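Local atomic coordinates of dipicolinate synthase subunit B (Bacillus halodurans, PDB entry 3LQK), a protein that is the flavoprotein-family subunit B of dipicolinate synthase, which probably helps make the dipicolinate of bacterial spores. Residues 10-15 with 29-34. Sequence-based numbering, arbitrary orientation.
Sequences VGFGLT and ERLVEL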
ATOM      1  N   VAL A  10      11.974 -28.999  -9.581  1.00 14.67           N
ATOM      2  CA  VAL A  10      11.926 -27.983  -8.541  1.00 14.35           C
ATOM      3  C   VAL A  10      13.131 -27.072  -8.715  1.00 15.18           C
ATOM      4  O   VAL A  10      14.262 -27.532  -8.899  1.00 16.34           O
ATOM      5  CB  VAL A  10      12.029 -28.632  -7.180  1.00 15.17           C
ATOM      6  CG1 VAL A  10      12.073 -27.574  -6.052  1.00 13.35           C
ATOM      7  CG2 VAL A  10      10.904 -29.669  -6.989  1.00 12.95           C
ATOM      8  N   GLY A  11      12.897 -25.776  -8.754  1.00 14.30           N
ATOM      9  CA  GLY A  11      13.937 -24.812  -8.802  1.00 12.31           C
ATOM     10  C   GLY A  11      14.271 -24.451  -7.370  1.00 12.80           C
ATOM     11  O   GLY A  11      13.380 -24.395  -6.514  1.00 13.87           O
ATOM     12  N   PHE A  12      15.539 -24.180  -7.097  1.00 11.83           N
ATOM     13  CA  PHE A  12      16.019 -23.871  -5.719  1.00 12.67           C
ATOM     14  C   PHE A  12      16.950 -22.671  -5.809  1.00 13.24           C
ATOM     15  O   PHE A  12      18.124 -22.770  -6.154  1.00 13.09           O
ATOM     16  CB  PHE A  12      16.723 -25.091  -5.128  1.00 12.50           C
ATOM     17  CG  PHE A  12      16.752 -25.132  -3.631  1.00 14.28           C
ATOM     18  CD1 PHE A  12      16.258 -26.230  -2.967  1.00 13.03           C
ATOM     19  CD2 PHE A  12      17.331 -24.095  -2.887  1.00 14.15           C
ATOM     20  CE1 PHE A  12      16.295 -26.298  -1.578  1.00 12.92           C
ATOM     21  CE2 PHE A  12      17.346 -24.128  -1.492  1.00 14.95           C
ATOM     22  CZ  PHE A  12      16.843 -25.234  -0.840  1.00 14.93           C
ATOM     23  N   GLY A  13      16.385 -21.518  -5.552  1.00 13.88           N
ATOM     24  CA  GLY A  13      17.131 -20.276  -5.507  1.00 14.32           C
ATOM     25  C   GLY A  13      17.603 -19.862  -4.141  1.00 13.86           C
ATOM     26  O   GLY A  13      16.896 -19.965  -3.134  1.00 14.89           O
ATOM     27  N   LEU A  14      18.829 -19.375  -4.131  1.00 14.29           N
ATOM     28  CA  LEU A  14      19.551 -18.958  -2.940  1.00 13.71           C
ATOM     29  C   LEU A  14      19.783 -17.483  -3.024  1.00 13.59           C
ATOM     30  O   LEU A  14      20.284 -16.944  -4.054  1.00 10.73           O
ATOM     31  CB  LEU A  14      20.871 -19.698  -2.903  1.00 13.85           C
ATOM     32  CG  LEU A  14      20.727 -21.228  -3.072  1.00 16.32           C
ATOM     33  CD1 LEU A  14      22.036 -21.897  -3.551  1.00 21.06           C
ATOM     34  CD2 LEU A  14      20.330 -21.814  -1.743  1.00 18.70           C
ATOM     35  N   THR A  15      19.421 -16.790  -1.966  1.00 15.21           N
ATOM     36  CA  THR A  15      19.755 -15.365  -1.926  1.00 16.43           C
ATOM     37  C   THR A  15      20.669 -15.016  -0.733  1.00 17.89           C
ATOM     38  O   THR A  15      20.680 -15.721   0.255  1.00 17.87           O
ATOM     39  CB  THR A  15      18.463 -14.483  -1.874  1.00 16.53           C
ATOM     40  OG1 THR A  15      17.808 -14.636  -0.604  1.00 13.96           O
ATOM     41  CG2 THR A  15      17.490 -14.817  -3.013  1.00 13.96           C
ATOM     42  N   GLU A  29      19.553 -31.321  -0.905  1.00 15.62           N
ATOM     43  CA  GLU A  29      19.946 -32.702  -0.991  1.00 16.80           C
ATOM     44  C   GLU A  29      18.765 -33.666  -0.697  1.00 16.25           C
ATOM     45  O   GLU A  29      18.554 -34.627  -1.450  1.00 15.91           O
ATOM     46  CB  GLU A  29      21.167 -32.956  -0.083  1.00 17.71           C
ATOM     47  CG  GLU A  29      21.370 -34.474   0.231  1.00 21.64           C
ATOM     48  CD  GLU A  29      21.883 -35.289  -0.951  1.00 28.59           C
ATOM     49  OE1 GLU A  29      22.350 -34.656  -1.929  1.00 29.19           O
ATOM     50  OE2 GLU A  29      21.857 -36.581  -0.877  1.00 33.35           O
ATOM     51  N   ARG A  30      17.960 -33.389   0.329  1.00 15.46           N
ATOM     52  CA  ARG A  30      16.747 -34.187   0.566  1.00 15.70           C
ATOM     53  C   ARG A  30      15.784 -34.204  -0.611  1.00 15.29           C
ATOM     54  O   ARG A  30      15.152 -35.221  -0.880  1.00 15.01           O
ATOM     55  CB  ARG A  30      15.904 -33.659   1.727  1.00 15.80           C
ATOM     56  CG  ARG A  30      16.162 -34.245   3.019  1.00 19.87           C
ATOM     57  CD  ARG A  30      15.463 -33.440   4.115  1.00 19.19           C
ATOM     58  NE  ARG A  30      14.156 -33.995   4.482  1.00 17.01           N
ATOM     59  CZ  ARG A  30      13.262 -33.363   5.233  1.00 16.56           C
ATOM     60  NH1 ARG A  30      13.497 -32.108   5.674  1.00 15.44           N
ATOM     61  NH2 ARG A  30      12.157 -33.993   5.557  1.00 17.47           N
ATOM     62  N   LEU A  31      15.584 -33.069  -1.261  1.00 14.18           N
ATOM     63  CA  LEU A  31      14.675 -33.074  -2.404  1.00 14.07           C
ATOM     64  C   LEU A  31      15.194 -34.024  -3.477  1.00 14.47           C
ATOM     65  O   LEU A  31      14.418 -34.746  -4.041  1.00 13.61           O
ATOM     66  CB  LEU A  31      14.486 -31.673  -2.991  1.00 13.58           C
ATOM     67  CG  LEU A  31      13.899 -30.568  -2.132  1.00 13.82           C
ATOM     68  CD1 LEU A  31      13.755 -29.263  -2.991  1.00 12.78           C
ATOM     69  CD2 LEU A  31      12.566 -31.104  -1.585  1.00 17.12           C
ATOM     70  N   VAL A  32      16.500 -33.996  -3.768  1.00 14.96           N
ATOM     71  CA  VAL A  32      17.075 -34.883  -4.805  1.00 14.93           C
ATOM     72  C   VAL A  32      16.895 -36.341  -4.353  1.00 16.03           C
ATOM     73  O   VAL A  32      16.544 -37.215  -5.132  1.00 14.91           O
ATOM     74  CB  VAL A  32      18.613 -34.561  -5.083  1.00 15.19           C
ATOM     75  CG1 VAL A  32      19.286 -35.632  -5.952  1.00 15.67           C
ATOM     76  CG2 VAL A  32      18.781 -33.214  -5.718  1.00 13.49           C
ATOM     77  N   GLU A  33      17.088 -36.590  -3.078  1.00 17.05           N
ATOM     78  CA  GLU A  33      16.920 -37.945  -2.524  1.00 18.32           C
ATOM     79  C   GLU A  33      15.493 -38.426  -2.562  1.00 18.75           C
ATOM     80  O   GLU A  33      15.269 -39.612  -2.698  1.00 18.01           O
ATOM     81  CB  GLU A  33      17.353 -37.975  -1.064  1.00 19.73           C
ATOM     82  CG  GLU A  33      18.837 -37.814  -0.869  1.00 22.94           C
ATOM     83  CD  GLU A  33      19.237 -37.608   0.616  1.00 27.05           C
ATOM     84  OE1 GLU A  33      18.367 -37.543   1.562  1.00 29.36           O
ATOM     85  OE2 GLU A  33      20.457 -37.493   0.807  1.00 25.33           O
ATOM     86  N   LEU A  34      14.534 -37.509  -2.435  1.00 18.85           N
ATOM     87  CA  LEU A  34      13.120 -37.803  -2.630  1.00 19.88           C
ATOM     88  C   LEU A  34      12.667 -37.836  -4.133  1.00 20.27           C
ATOM     89  O   LEU A  34      11.471 -37.953  -4.439  1.00 21.40           O
ATOM     90  CB  LEU A  34      12.325 -36.730  -1.901  1.00 20.45           C
ATOM     91  CG  LEU A  34      12.394 -36.733  -0.371  1.00 22.04           C
ATOM     92  CD1 LEU A  34      11.888 -35.383   0.202  1.00 23.26           C
ATOM     93  CD2 LEU A  34      11.563 -37.850   0.148  1.00 23.70           C
TER
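Leu-31 packs against Val-10 and Phe-12 in a small, wholly apolar helix-on-sheet contact inside the first beta-alpha-beta unit of the Rossmann-like alpha/beta fold of the Flavoprotein family. Strand 9-13, helix 25-33 and strand 37-41 make up the unit; its two strands pair in parallel, and the helix linking them lies over one face of the sheet. Because side chains alternate along a strand, Val-10 and Phe-12 both point toward the helix. The backbones stay well apart, with Val-10 CA and Leu-31 CA 8.4 Å from each other; the gap is filled by side chains from both sides, and on the helix side a single methyl, Leu-31 CD1, makes the closest approaches. With CD1 anti to CA (chi2 -177°), the leucine holds this methyl out at full reach toward the strand, where it rests against both Val-10 and Phe-12 from the helix side. Val-10, branched at CB, suits an extended strand; its touching branch is CG1, anti to the backbone N (chi1 176°), and its side chain meets that of Leu-31 at about a right angle. The Phe-12 ring is large enough to meet Leu-31, Val-38 of the next strand and Leu-176 of helix 176-184 at once. Leu-31 reaches these same two residues, which makes the contact part of a wider buried core. Leu-31 CD1 lies 3.9 Å from Val-10 CG1 and, at the edge of the aromatic ring and near its plane, 3.9 Å from Phe-12 CD1.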